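Local coordinates for magnesium and cobalt efflux protein CorC (Neisseria meningitidis, PDB 2PLI) that probably takes part in magnesium and cobalt ion transport, the part described being its C-terminal transporter-associated domain, at residues 10-15 against 33-38; 29-32 against 38-41; 50-53 against 58-61; 72-75 against 81-84; 53-56 against 62-65. One frame throughout, in Å; residues are numbered along the deposited sequence.

Interaction 1: 10-15 against 33-38. With ZN (zinc ion), chain S; ZN (zinc ion), chain G.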
loop_
_atom_site.group_PDB
_atom_site.type_symbol
_atom_site.label_atom_id
_atom_site.label_comp_id
_atom_site.label_asym_id
_atom_site.label_seq_id
_atom_site.Cartn_x
_atom_site.Cartn_y
_atom_site.Cartn_z
ATOM N N ASP A 10 -8.175 -1.873 -1.624
ATOM C CA ASP A 10 -7.239 -2.210 -0.549
ATOM C C ASP A 10 -6.864 -3.696 -0.643
ATOM O O ASP A 10 -7.766 -4.548 -0.586
ATOM C CB ASP A 10 -7.924 -2.039 0.830
ATOM C CG ASP A 10 -8.447 -0.634 1.118
ATOM O OD1 ASP A 10 -8.253 0.283 0.316
ATOM O OD2 ASP A 10 -9.107 -0.462 2.178
ATOM N N ASN A 11 -5.572 -4.039 -0.685
ATOM C CA ASN A 11 -5.248 -5.466 -0.586
ATOM C C ASN A 11 -5.507 -5.961 0.838
ATOM O O ASN A 11 -5.747 -7.116 1.030
ATOM C CB ASN A 11 -3.851 -5.833 -1.042
ATOM C CG ASN A 11 -2.769 -4.994 -0.474
ATOM O OD1 ASN A 11 -2.908 -4.349 0.579
ATOM N ND2 ASN A 11 -1.610 -4.967 -1.210
ATOM N N ILE A 12 -5.415 -5.053 1.811
ATOM C CA ILE A 12 -5.740 -5.338 3.211
ATOM C C ILE A 12 -6.834 -4.375 3.598
ATOM O O ILE A 12 -6.541 -3.200 3.834
ATOM C CB ILE A 12 -4.526 -5.156 4.165
ATOM C CG1 ILE A 12 -3.318 -5.985 3.733
ATOM C CG2 ILE A 12 -4.913 -5.507 5.613
ATOM C CD1 ILE A 12 -2.057 -5.755 4.552
ATOM N N HIS A 13 -8.073 -4.853 3.637
ATOM C CA HIS A 13 -9.241 -3.976 3.739
ATOM C C HIS A 13 -9.883 -4.124 5.077
ATOM O O HIS A 13 -10.308 -5.203 5.422
ATOM C CB HIS A 13 -10.239 -4.363 2.688
ATOM C CG HIS A 13 -11.433 -3.492 2.684
ATOM N ND1 HIS A 13 -11.342 -2.120 2.528
ATOM C CD2 HIS A 13 -12.742 -3.785 2.815
ATOM C CE1 HIS A 13 -12.560 -1.607 2.608
ATOM N NE2 HIS A 13 -13.418 -2.599 2.781
ATOM N N ALA A 14 -9.966 -3.058 5.844
ATOM C CA ALA A 14 -10.618 -3.165 7.132
ATOM C C ALA A 14 -12.123 -3.162 6.915
ATOM O O ALA A 14 -12.669 -2.137 6.515
ATOM C CB ALA A 14 -10.217 -2.004 8.040
ATOM N N VAL A 15 -12.784 -4.260 7.236
ATOM C CA VAL A 15 -14.222 -4.339 7.128
ATOM C C VAL A 15 -14.892 -3.703 8.338
ATOM O O VAL A 15 -16.073 -3.288 8.284
ATOM C CB VAL A 15 -14.705 -5.786 6.911
ATOM C CG1 VAL A 15 -14.128 -6.358 5.609
ATOM C CG2 VAL A 15 -14.349 -6.676 8.051
ATOM N N THR A 33 4.314 -4.705 7.529
ATOM C CA THR A 33 4.201 -3.258 7.744
ATOM C C THR A 33 2.851 -2.923 8.361
ATOM O O THR A 33 2.767 -2.114 9.300
ATOM C CB THR A 33 4.441 -2.520 6.430
ATOM O OG1 THR A 33 5.759 -2.830 5.997
ATOM C CG2 THR A 33 4.325 -1.015 6.597
ATOM N N PHE A 34 1.813 -3.572 7.840
ATOM C CA PHE A 34 0.443 -3.268 8.243
ATOM C C PHE A 34 0.163 -3.668 9.669
ATOM O O PHE A 34 -0.465 -2.899 10.438
ATOM C CB PHE A 34 -0.541 -3.898 7.270
ATOM C CG PHE A 34 -1.981 -3.495 7.514
ATOM C CD1 PHE A 34 -2.556 -2.435 6.769
ATOM C CD2 PHE A 34 -2.782 -4.165 8.433
ATOM C CE1 PHE A 34 -3.867 -2.073 6.937
ATOM C CE2 PHE A 34 -4.083 -3.808 8.609
ATOM C CZ PHE A 34 -4.637 -2.737 7.902
ATOM N N PHE A 35 0.649 -4.844 10.063
ATOM C CA PHE A 35 0.296 -5.420 11.336
ATOM C C PHE A 35 1.384 -5.359 12.382
ATOM O O PHE A 35 1.130 -5.659 13.539
ATOM C CB PHE A 35 -0.099 -6.888 11.168
ATOM C CG PHE A 35 -1.421 -7.077 10.501
ATOM C CD1 PHE A 35 -2.598 -6.812 11.175
ATOM C CD2 PHE A 35 -1.500 -7.507 9.187
ATOM C CE1 PHE A 35 -3.810 -6.949 10.553
ATOM C CE2 PHE A 35 -2.710 -7.664 8.563
ATOM C CZ PHE A 35 -3.871 -7.369 9.227
ATOM N N GLY A 36 2.583 -4.999 11.991
ATOM C CA GLY A 36 3.725 -5.062 12.914
ATOM C C GLY A 36 4.211 -6.479 13.231
ATOM O O GLY A 36 4.954 -6.701 14.221
ATOM N N THR A 37 3.833 -7.431 12.397
ATOM C CA THR A 37 4.300 -8.819 12.443
ATOM C C THR A 37 5.703 -8.926 11.839
ATOM O O THR A 37 6.194 -8.007 11.189
ATOM C CB THR A 37 3.299 -9.738 11.724
ATOM O OG1 THR A 37 2.994 -9.186 10.431
ATOM C CG2 THR A 37 1.989 -9.847 12.524
ATOM N N GLU A 38 6.335 -10.074 12.063
ATOM C CA GLU A 38 7.657 -10.345 11.537
ATOM C C GLU A 38 7.681 -11.703 10.850
ATOM O O GLU A 38 8.592 -12.534 11.048
ATOM C CB GLU A 38 8.685 -10.267 12.680
ATOM C CG GLU A 38 8.928 -8.857 13.198
ATOM C CD GLU A 38 9.825 -8.840 14.429
ATOM O OE1 GLU A 38 10.619 -9.794 14.614
ATOM O OE2 GLU A 38 9.731 -7.867 15.218
HETATM ZN ZN ZN S . -8.964 2.020 1.183
HETATM ZN ZN ZN G . -15.441 -2.515 2.716
HETATM O O HOH W 1 -15.651 -1.737 0.823
HETATM O O HOH W 2 -16.101 -4.342 3.375
#
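Ile-12 and Phe-34 meet in a CH-pi contact that joins edge strand 12-14 of the antiparallel sheet to the last turn of helix 28-35, a strand-on-helix packing in this small alpha+beta domain. The isoleucine splits its work between two branches. With CG1 anti to the carbonyl carbon (chi1 -55°), CG2 lies anti to the backbone N and stands over the middle of the Phe-34 ring, 3.5 Å from the centroid and 12° off the ring normal. The other branch carries CD1 back along the ring's stem, 3.6 Å from Phe-34 CB, the isoleucine running antiparallel to the phenylalanine as it passes. Phe-35 joins in more loosely: its CZ is 4.2 Å from Ile-12 CG2, and CD2 of Phe-34 stands over the centre of its ring. Trp-20 meets both phenylalanines edge-to-face, and all three touching residues are buried.

The residues flanking Ile-12 offer metal ligands. His-13, whose CB turns away from the helix, bonds one zinc through NE2 at 2.0 Å, with two waters completing the modelled bonds. Asp-10 reaches another zinc, shared with Asp-10 and His-13 of the second subunit and Glu-27 of the third subunit. Asp-10 OD1 of this chain is 2.1 Å from that zinc, while its OD2 accepts a nearly straight bond from His-13 ND1 at 2.8 Å, the oxygen being met from above the carboxylate plane.

Interaction 2: 29-32 against 38-41; sequences EDIN and EYSS
Asn-32 and Tyr-39 both turn CG anti to their own carbonyl carbon, with chi1 of -75° and -60°. In the asparagine this swings the amide off helix 28-35 toward the chain that follows the helix. In the tyrosine it carries the ring back beside the same amide. The result is a two-point grip on the backbone N-H and C=O of one residue, Tyr-39: Asn-32 ND2 donates one N-H to Tyr-39 O at 2.9 Å, almost straight and lying in both the amide plane and the carbonyl plane, on a lone pair. Asn-32 OD1 takes the N-H of Tyr-39 at 3.0 Å, a more bent bond whose donor is tilted from the carbonyl plane. The side-chain amide thus pairs with both backbone groups of an extended residue, much as the edge of a neighbouring beta strand would, although segment 38-41 has no regular structure. OD1 has a second donor, the hydroxyl of Thr-37, which ties it to the turn just beyond the helix.

Apolar contact accompanies the polar pair. Ile-31 CG2 comes in at the edge of the Tyr-39 ring, near its plane, 3.8 Å from CE2. The amide and ring planes of Asn-32 and Tyr-39 stand 43° apart, and Asn-32 OD1 lies 3.5 Å from Tyr-39 CB. The far end of the tyrosine is held as well, since its OH is hydrogen-bonded to the carbonyl of Ile-67, while Leu-50, Leu-70 and Phe-72 pack around the ring. Elsewhere on the same helical turn, Glu-29 shares a zinc with Asp-45, and Asp-30 forms a salt bridge to Arg-21 of the fourth subunit.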
loop_
_atom_site.group_PDB
_atom_site.type_symbol
_atom_site.label_atom_id
_atom_site.label_comp_id
_atom_site.label_asym_id
_atom_site.label_seq_id
_atom_site.Cartn_x
_atom_site.Cartn_y
_atom_site.Cartn_z
ATOM N N GLU A 29 5.858 -8.880 3.139
ATOM C CA GLU A 29 6.423 -7.654 3.700
ATOM C C GLU A 29 5.392 -6.566 3.921
ATOM O O GLU A 29 5.485 -5.804 4.862
ATOM C CB GLU A 29 7.535 -7.103 2.825
ATOM C CG GLU A 29 8.666 -8.069 2.617
ATOM C CD GLU A 29 8.534 -8.946 1.414
ATOM O OE1 GLU A 29 7.439 -9.183 0.884
ATOM O OE2 GLU A 29 9.592 -9.414 0.960
ATOM N N ASP A 30 4.398 -6.515 3.052
ATOM C CA ASP A 30 3.324 -5.551 3.207
ATOM C C ASP A 30 2.358 -5.904 4.334
ATOM O O ASP A 30 1.835 -5.012 5.057
ATOM C CB ASP A 30 2.649 -5.307 1.876
ATOM C CG ASP A 30 3.633 -4.713 0.848
ATOM O OD1 ASP A 30 4.411 -3.785 1.187
ATOM O OD2 ASP A 30 3.704 -5.254 -0.276
ATOM N N ILE A 31 2.141 -7.193 4.659
ATOM C CA ILE A 31 1.461 -7.686 5.846
ATOM C C ILE A 31 2.224 -7.227 7.085
ATOM O O ILE A 31 1.657 -6.716 8.027
ATOM C CB ILE A 31 1.372 -9.226 5.816
ATOM C CG1 ILE A 31 0.465 -9.681 4.640
ATOM C CG2 ILE A 31 0.879 -9.767 7.154
ATOM C CD1 ILE A 31 -1.055 -9.392 4.781
ATOM N N ASN A 32 3.543 -7.349 7.030
ATOM C CA ASN A 32 4.341 -7.028 8.203
ATOM C C ASN A 32 4.274 -5.554 8.551
ATOM O O ASN A 32 4.175 -5.185 9.716
ATOM C CB ASN A 32 5.792 -7.479 8.006
ATOM C CG ASN A 32 5.959 -8.994 8.139
ATOM O OD1 ASN A 32 5.131 -9.700 8.724
ATOM N ND2 ASN A 32 7.076 -9.484 7.638
ATOM N N GLU A 38 6.335 -10.074 12.063
ATOM C CA GLU A 38 7.657 -10.345 11.537
ATOM C C GLU A 38 7.681 -11.703 10.850
ATOM O O GLU A 38 8.592 -12.534 11.048
ATOM C CB GLU A 38 8.685 -10.267 12.680
ATOM C CG GLU A 38 8.928 -8.857 13.198
ATOM C CD GLU A 38 9.825 -8.840 14.429
ATOM O OE1 GLU A 38 10.619 -9.794 14.614
ATOM O OE2 GLU A 38 9.731 -7.867 15.218
ATOM N N TYR A 39 6.649 -11.941 10.042
ATOM C CA TYR A 39 6.564 -13.141 9.274
ATOM C C TYR A 39 7.667 -13.210 8.256
ATOM O O TYR A 39 8.111 -12.211 7.703
ATOM C CB TYR A 39 5.259 -13.186 8.521
ATOM C CG TYR A 39 4.006 -13.162 9.350
ATOM C CD1 TYR A 39 3.871 -13.915 10.495
ATOM C CD2 TYR A 39 2.900 -12.433 8.933
ATOM C CE1 TYR A 39 2.691 -13.920 11.220
ATOM C CE2 TYR A 39 1.733 -12.457 9.635
ATOM C CZ TYR A 39 1.630 -13.171 10.797
ATOM O OH TYR A 39 0.421 -13.147 11.468
ATOM N N SER A 40 8.091 -14.429 7.996
ATOM C CA SER A 40 9.169 -14.639 7.076
ATOM C C SER A 40 9.056 -16.090 6.676
ATOM O O SER A 40 8.747 -16.935 7.500
ATOM C CB SER A 40 10.482 -14.322 7.798
ATOM O OG SER A 40 11.577 -14.962 7.224
ATOM N N SER A 41 9.268 -16.369 5.400
ATOM C CA SER A 41 9.293 -17.739 4.928
ATOM C C SER A 41 10.469 -17.880 3.999
ATOM O O SER A 41 10.887 -16.925 3.350
ATOM C CB SER A 41 7.984 -18.078 4.208
ATOM O OG SER A 41 8.023 -19.372 3.626
#

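Interaction 3: 50-53 against 58-61; sequences LVIQ and LPVR
Ile-52 meets Pro-59 and Leu-58 through a single branch, the one formed by CG1 and CD1. Ile-52 CG1 comes within 3.9 Å of Pro-59 CD, the ring carbon next to the proline nitrogen, the isoleucine arm running roughly perpendicular to the direction of the proline side chain. One bond further out, Ile-52 CD1 approaches Leu-58 CD1 at 4.1 Å, and these two side chains run alongside in the same sense. These distances describe ordinary van der Waals contact between aliphatic groups, with neither charge nor hydrogen bonding linking the two segments.

Two torsions explain how one branch serves both partners. Ile-52 holds CG1 beside its backbone N (chi1 -70°) and continues extended to CD1 (chi2 169°), a straight arm that passes the proline before it arrives at the leucine. Leu-58 turns its CB away from the helix, yet its CD1 still comes back to lie beside that arm.

The next shell fixes the two sides. Leu-82 touches both Ile-52 and Leu-58 and so closes a small aliphatic cluster, while Val-51 leans on Leu-82 and Leu-85. Val-74 packs on the other partner, Pro-59. The proline also lies next to the zinc site of His-57 and Glu-63, its side chain about 5 Å from the metal. The contact therefore joins helix 47-55 to the returning loop that leads into edge strand 64-67, with strands 70-77 and 82-89 supplying the apolar floor against which helix and loop are folded.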
loop_
_atom_site.group_PDB
_atom_site.type_symbol
_atom_site.label_atom_id
_atom_site.label_comp_id
_atom_site.label_asym_id
_atom_site.label_seq_id
_atom_site.Cartn_x
_atom_site.Cartn_y
_atom_site.Cartn_z
ATOM N N LEU A 50 1.984 -18.225 2.753
ATOM C CA LEU A 50 2.288 -18.495 4.130
ATOM C C LEU A 50 1.203 -19.333 4.813
ATOM O O LEU A 50 1.500 -20.268 5.558
ATOM C CB LEU A 50 2.522 -17.183 4.862
ATOM C CG LEU A 50 3.151 -17.300 6.232
ATOM C CD1 LEU A 50 4.611 -17.753 6.168
ATOM C CD2 LEU A 50 3.098 -15.964 6.904
ATOM N N VAL A 51 -0.058 -19.008 4.544
ATOM C CA VAL A 51 -1.175 -19.823 5.047
ATOM C C VAL A 51 -1.075 -21.244 4.549
ATOM O O VAL A 51 -1.259 -22.181 5.302
ATOM C CB VAL A 51 -2.494 -19.188 4.692
ATOM C CG1 VAL A 51 -3.629 -20.138 4.933
ATOM C CG2 VAL A 51 -2.669 -17.881 5.545
ATOM N N ILE A 52 -0.802 -21.426 3.270
ATOM C CA ILE A 52 -0.685 -22.772 2.692
ATOM C C ILE A 52 0.485 -23.515 3.360
ATOM O O ILE A 52 0.368 -24.719 3.654
ATOM C CB ILE A 52 -0.536 -22.673 1.173
ATOM C CG1 ILE A 52 -1.841 -22.217 0.498
ATOM C CG2 ILE A 52 -0.111 -23.998 0.570
ATOM C CD1 ILE A 52 -1.698 -21.844 -0.971
ATOM N N GLN A 53 1.598 -22.831 3.579
ATOM C CA GLN A 53 2.763 -23.414 4.291
ATOM C C GLN A 53 2.378 -23.906 5.676
ATOM O O GLN A 53 2.723 -25.021 6.051
ATOM C CB GLN A 53 3.928 -22.431 4.371
ATOM C CG GLN A 53 5.100 -22.795 5.356
ATOM C CD GLN A 53 5.986 -21.579 5.658
ATOM O OE1 GLN A 53 6.522 -20.957 4.736
ATOM N NE2 GLN A 53 6.049 -21.168 6.938
ATOM N N LEU A 58 -3.380 -26.748 0.218
ATOM C CA LEU A 58 -4.315 -25.729 -0.269
ATOM C C LEU A 58 -5.640 -25.905 0.464
ATOM O O LEU A 58 -6.314 -26.915 0.277
ATOM C CB LEU A 58 -4.520 -25.906 -1.774
ATOM C CG LEU A 58 -5.597 -25.023 -2.425
ATOM C CD1 LEU A 58 -5.254 -23.569 -2.218
ATOM C CD2 LEU A 58 -5.721 -25.350 -3.910
ATOM N N PRO A 59 -6.012 -24.940 1.309
ATOM C CA PRO A 59 -7.207 -25.095 2.098
ATOM C C PRO A 59 -8.517 -24.729 1.390
ATOM O O PRO A 59 -8.541 -24.043 0.348
ATOM C CB PRO A 59 -6.961 -24.135 3.259
ATOM C CG PRO A 59 -6.253 -23.041 2.627
ATOM C CD PRO A 59 -5.310 -23.690 1.620
ATOM N N VAL A 60 -9.617 -25.138 2.021
ATOM C CA VAL A 60 -10.936 -24.767 1.555
ATOM C C VAL A 60 -11.513 -23.663 2.426
ATOM O O VAL A 60 -11.001 -23.356 3.526
ATOM C CB VAL A 60 -11.900 -25.999 1.571
ATOM C CG1 VAL A 60 -11.397 -27.112 0.691
ATOM C CG2 VAL A 60 -12.082 -26.532 2.997
ATOM N N ARG A 61 -12.565 -23.015 1.930
ATOM C CA ARG A 61 -13.252 -21.971 2.691
ATOM C C ARG A 61 -13.567 -22.453 4.115
ATOM O O ARG A 61 -14.065 -23.594 4.322
ATOM C CB ARG A 61 -14.535 -21.593 1.965
ATOM C CG ARG A 61 -15.212 -20.352 2.477
ATOM C CD ARG A 61 -16.216 -19.818 1.459
ATOM N NE ARG A 61 -17.257 -20.791 1.108
ATOM C CZ ARG A 61 -18.256 -21.162 1.912
ATOM N NH1 ARG A 61 -18.360 -20.668 3.137
ATOM N NH2 ARG A 61 -19.164 -22.036 1.491
#

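Interaction 4: 72-75 against 81-84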
loop_
_atom_site.group_PDB
_atom_site.type_symbol
_atom_site.label_atom_id
_atom_site.label_comp_id
_atom_site.label_asym_id
_atom_site.label_seq_id
_atom_site.Cartn_x
_atom_site.Cartn_y
_atom_site.Cartn_z
ATOM N N PHE A 72 -6.132 -16.296 10.634
ATOM C CA PHE A 72 -6.549 -16.148 9.248
ATOM C C PHE A 72 -7.546 -17.234 8.967
ATOM O O PHE A 72 -7.229 -18.406 9.197
ATOM C CB PHE A 72 -5.380 -16.331 8.303
ATOM C CG PHE A 72 -4.350 -15.285 8.430
ATOM C CD1 PHE A 72 -4.474 -14.087 7.779
ATOM C CD2 PHE A 72 -3.282 -15.465 9.293
ATOM C CE1 PHE A 72 -3.528 -13.078 7.942
ATOM C CE2 PHE A 72 -2.315 -14.502 9.452
ATOM C CZ PHE A 72 -2.430 -13.283 8.793
ATOM N N THR A 73 -8.704 -16.866 8.453
ATOM C CA THR A 73 -9.687 -17.841 8.017
ATOM C C THR A 73 -9.820 -17.732 6.525
ATOM O O THR A 73 -9.913 -16.657 5.982
ATOM C CB THR A 73 -11.074 -17.624 8.691
ATOM O OG1 THR A 73 -10.914 -17.607 10.114
ATOM C CG2 THR A 73 -12.044 -18.741 8.309
ATOM N N VAL A 74 -9.883 -18.850 5.837
ATOM C CA VAL A 74 -10.068 -18.820 4.379
ATOM C C VAL A 74 -11.453 -18.344 3.991
ATOM O O VAL A 74 -12.437 -18.960 4.396
ATOM C CB VAL A 74 -9.775 -20.222 3.774
ATOM C CG1 VAL A 74 -9.992 -20.196 2.280
ATOM C CG2 VAL A 74 -8.322 -20.676 4.146
ATOM N N ALA A 75 -11.543 -17.256 3.216
ATOM C CA ALA A 75 -12.826 -16.691 2.734
ATOM C C ALA A 75 -13.214 -17.053 1.302
ATOM O O ALA A 75 -14.396 -17.156 0.965
ATOM C CB ALA A 75 -12.785 -15.185 2.871
ATOM N N ARG A 81 -6.408 -22.288 -6.300
ATOM C CA ARG A 81 -5.837 -21.174 -5.602
ATOM C C ARG A 81 -6.602 -20.739 -4.376
ATOM O O ARG A 81 -7.832 -20.873 -4.296
ATOM C CB ARG A 81 -5.691 -19.955 -6.537
ATOM C CG ARG A 81 -4.730 -20.177 -7.656
ATOM C CD ARG A 81 -4.336 -18.890 -8.316
ATOM N NE ARG A 81 -3.412 -19.195 -9.405
ATOM C CZ ARG A 81 -2.983 -18.296 -10.278
ATOM N NH1 ARG A 81 -3.391 -17.043 -10.193
ATOM N NH2 ARG A 81 -2.153 -18.671 -11.238
ATOM N N LEU A 82 -5.853 -20.173 -3.429
ATOM C CA LEU A 82 -6.427 -19.495 -2.288
ATOM C C LEU A 82 -6.447 -18.023 -2.699
ATOM O O LEU A 82 -5.401 -17.472 -3.066
ATOM C CB LEU A 82 -5.473 -19.712 -1.092
ATOM C CG LEU A 82 -5.670 -18.917 0.167
ATOM C CD1 LEU A 82 -7.071 -19.049 0.716
ATOM C CD2 LEU A 82 -4.597 -19.346 1.194
ATOM N N HIS A 83 -7.637 -17.418 -2.642
ATOM C CA HIS A 83 -7.842 -16.069 -3.095
ATOM C C HIS A 83 -7.977 -14.987 -2.010
ATOM O O HIS A 83 -7.481 -13.869 -2.174
ATOM C CB HIS A 83 -9.042 -16.048 -4.020
ATOM C CG HIS A 83 -8.810 -16.748 -5.323
ATOM N ND1 HIS A 83 -7.976 -16.233 -6.283
ATOM C CD2 HIS A 83 -9.355 -17.866 -5.861
ATOM C CE1 HIS A 83 -7.983 -17.018 -7.349
ATOM N NE2 HIS A 83 -8.819 -18.005 -7.113
ATOM N N THR A 84 -8.711 -15.272 -0.940
ATOM C CA THR A 84 -9.028 -14.275 0.078
ATOM C C THR A 84 -9.039 -14.880 1.453
ATOM O O THR A 84 -9.516 -16.006 1.658
ATOM C CB THR A 84 -10.433 -13.673 -0.201
ATOM O OG1 THR A 84 -10.508 -13.359 -1.623
ATOM C CG2 THR A 84 -10.658 -12.423 0.628
#
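Ala-75 and Thr-84 make the polar link of this contact: Ala-75 N donates to Thr-84 O at 2.8 Å, with an N-H...O angle of 153°. It is a backbone bond of the hairpin formed by strands 70-77 and 82-89. The partners do not follow regular antiparallel geometry here, since the short segments run at 101° to each other. A classic beta bulge, His-83 and Thr-84 both facing Arg-76, puts an extra residue in one strand and probably contributes to this angle.

Apolar contacts flank the bond. Val-74 CG1 meets Leu-82 CD1 at 3.5 Å, and Val-74 CG2 approaches Leu-82 CD1 at 4.0 Å, so that this methyl sits against both valine branches. Leu-82 places its CG anti to the backbone N (chi1 169°), and from there its end comes nearer the neighbouring strand than its CB would suggest. More loosely, Ala-75 CB lies 4.1 Å from Thr-84 CG2.

Around the hairpin, Val-74 is backbone-bonded to Gly-62 and Glu-63 just ahead of strand 64-67, while His-83 is bonded to Ala-24 following strand 19-23. Helix 47-55 covers the hairpin on the Leu-82 side, and its Ile-47 touches Phe-72.

Interaction 5: 53-56 against 62-65. With ZN (zinc ion), chain F.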
loop_
_atom_site.group_PDB
_atom_site.type_symbol
_atom_site.label_atom_id
_atom_site.label_comp_id
_atom_site.label_asym_id
_atom_site.label_seq_id
_atom_site.Cartn_x
_atom_site.Cartn_y
_atom_site.Cartn_z
ATOM N N GLN A 53 1.598 -22.831 3.579
ATOM C CA GLN A 53 2.763 -23.414 4.291
ATOM C C GLN A 53 2.378 -23.906 5.676
ATOM O O GLN A 53 2.723 -25.021 6.051
ATOM C CB GLN A 53 3.928 -22.431 4.371
ATOM C CG GLN A 53 5.100 -22.795 5.356
ATOM C CD GLN A 53 5.986 -21.579 5.658
ATOM O OE1 GLN A 53 6.522 -20.957 4.736
ATOM N NE2 GLN A 53 6.049 -21.168 6.938
ATOM N N GLU A 54 1.686 -23.071 6.436
ATOM C CA GLU A 54 1.360 -23.384 7.828
ATOM C C GLU A 54 0.277 -24.444 7.953
ATOM O O GLU A 54 0.320 -25.251 8.886
ATOM C CB GLU A 54 0.909 -22.157 8.572
ATOM C CG GLU A 54 2.006 -21.121 8.748
ATOM C CD GLU A 54 3.034 -21.523 9.787
ATOM O OE1 GLU A 54 2.666 -22.109 10.828
ATOM O OE2 GLU A 54 4.222 -21.251 9.554
ATOM N N LEU A 55 -0.685 -24.450 7.035
ATOM C CA LEU A 55 -1.691 -25.539 6.990
ATOM C C LEU A 55 -1.189 -26.831 6.357
ATOM O O LEU A 55 -1.748 -27.913 6.642
ATOM C CB LEU A 55 -2.968 -25.126 6.272
ATOM C CG LEU A 55 -3.819 -24.156 7.065
ATOM C CD1 LEU A 55 -4.996 -23.558 6.227
ATOM C CD2 LEU A 55 -4.356 -24.807 8.335
ATOM N N GLY A 56 -0.192 -26.740 5.486
ATOM C CA GLY A 56 0.364 -27.921 4.815
ATOM C C GLY A 56 -0.223 -28.273 3.468
ATOM O O GLY A 56 0.256 -29.193 2.796
ATOM N N GLY A 62 -13.332 -21.598 5.092
ATOM C CA GLY A 62 -13.643 -21.903 6.463
ATOM C C GLY A 62 -12.480 -22.413 7.268
ATOM O O GLY A 62 -12.536 -22.384 8.507
ATOM N N GLU A 63 -11.418 -22.907 6.610
ATOM C CA GLU A 63 -10.242 -23.365 7.367
ATOM C C GLU A 63 -9.536 -22.184 8.008
ATOM O O GLU A 63 -9.511 -21.094 7.447
ATOM C CB GLU A 63 -9.247 -24.122 6.517
ATOM C CG GLU A 63 -9.796 -25.333 5.962
ATOM C CD GLU A 63 -8.723 -26.306 5.500
ATOM O OE1 GLU A 63 -7.767 -26.651 6.284
ATOM O OE2 GLU A 63 -8.871 -26.695 4.352
ATOM N N LYS A 64 -9.028 -22.398 9.207
ATOM C CA LYS A 64 -8.361 -21.339 9.928
ATOM C C LYS A 64 -6.968 -21.759 10.346
ATOM O O LYS A 64 -6.691 -22.965 10.580
ATOM C CB LYS A 64 -9.163 -20.870 11.119
ATOM C CG LYS A 64 -9.224 -21.760 12.295
ATOM C CD LYS A 64 -9.892 -20.990 13.496
ATOM C CE LYS A 64 -9.509 -21.580 14.840
ATOM N NZ LYS A 64 -10.274 -20.946 15.991
ATOM N N VAL A 65 -6.113 -20.748 10.460
ATOM C CA VAL A 65 -4.777 -20.927 10.981
ATOM C C VAL A 65 -4.334 -19.724 11.803
ATOM O O VAL A 65 -4.562 -18.574 11.423
ATOM C CB VAL A 65 -3.768 -21.340 9.851
ATOM C CG1 VAL A 65 -3.612 -20.237 8.888
ATOM C CG2 VAL A 65 -2.459 -21.818 10.437
HETATM ZN ZN ZN F . -7.923 -28.506 4.355
HETATM O O HOH W 3 -8.765 -29.408 2.360
#
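Leu-55 packs tightly against Val-65, and this pair is the dense part of the contact. Leu-55 CD2 lies 3.8 Å from Val-65 CB and 3.7 Å from the backbone oxygen of Lys-64, so one methyl is pressed against both a side chain and the strand's own main chain. CG of the leucine is also close to Val-65 CB. The valine keeps CG1 between its backbone N and carbonyl carbon (chi1 66°), which sends CG2 anti to the N and toward the helix. There Val-65 CG2 meets Glu-54 CB at 3.9 Å.

The packing is that of a helix end laid on the start of an edge strand: the last turn of helix 47-55 sits against strand 64-67. The helix ends at Leu-55, and Gly-56, with positive phi, turns the chain away; a loop brings it back to Gly-62, again with positive phi. Strand 64-67 then pairs with strand 70-77.

Toward solvent the contact thins out. Glu-54 is bent at chi2 and takes its carboxylate away from the strand, where OE2 accepts a long, bent bond from Gln-53 NE2 at 3.2 Å, arriving on the anti side. At the other end, Leu-55 CD1 is only loosely next to Glu-63 OE1, at 4.2 Å. That carboxylate is engaged elsewhere: Glu-63 OE2 bonds the zinc at 2.0 Å, OE1 stands farther from the metal at 2.7 Å, and His-57 and a water are the other ligands. OE2 also accepts the backbone N-H of Val-60.

Taken together, interactions 1 and 5 set a helix against a strand, 2 and 3 tie a helix to the loop after it, and 4 lies within the sheet. Interaction 1 is fully buried; interactions 2, 3 and 4 are partly buried, and interaction 5 lies at the surface. Interactions 1 and 2 share helix 28-35 and touch through Thr-37 and Asn-32, whereas interactions 3 and 5 share helix 47-55 on the same side of the chain's centre. Interaction 4 borders both of these through Val-74. Chemistry changes with position: aromatic and aliphatic in 1, amide-to-backbone in 2, purely aliphatic in 3, a hairpin bond plus aliphatic contact in 4, aliphatic beside a metal-bound carboxylate in 5.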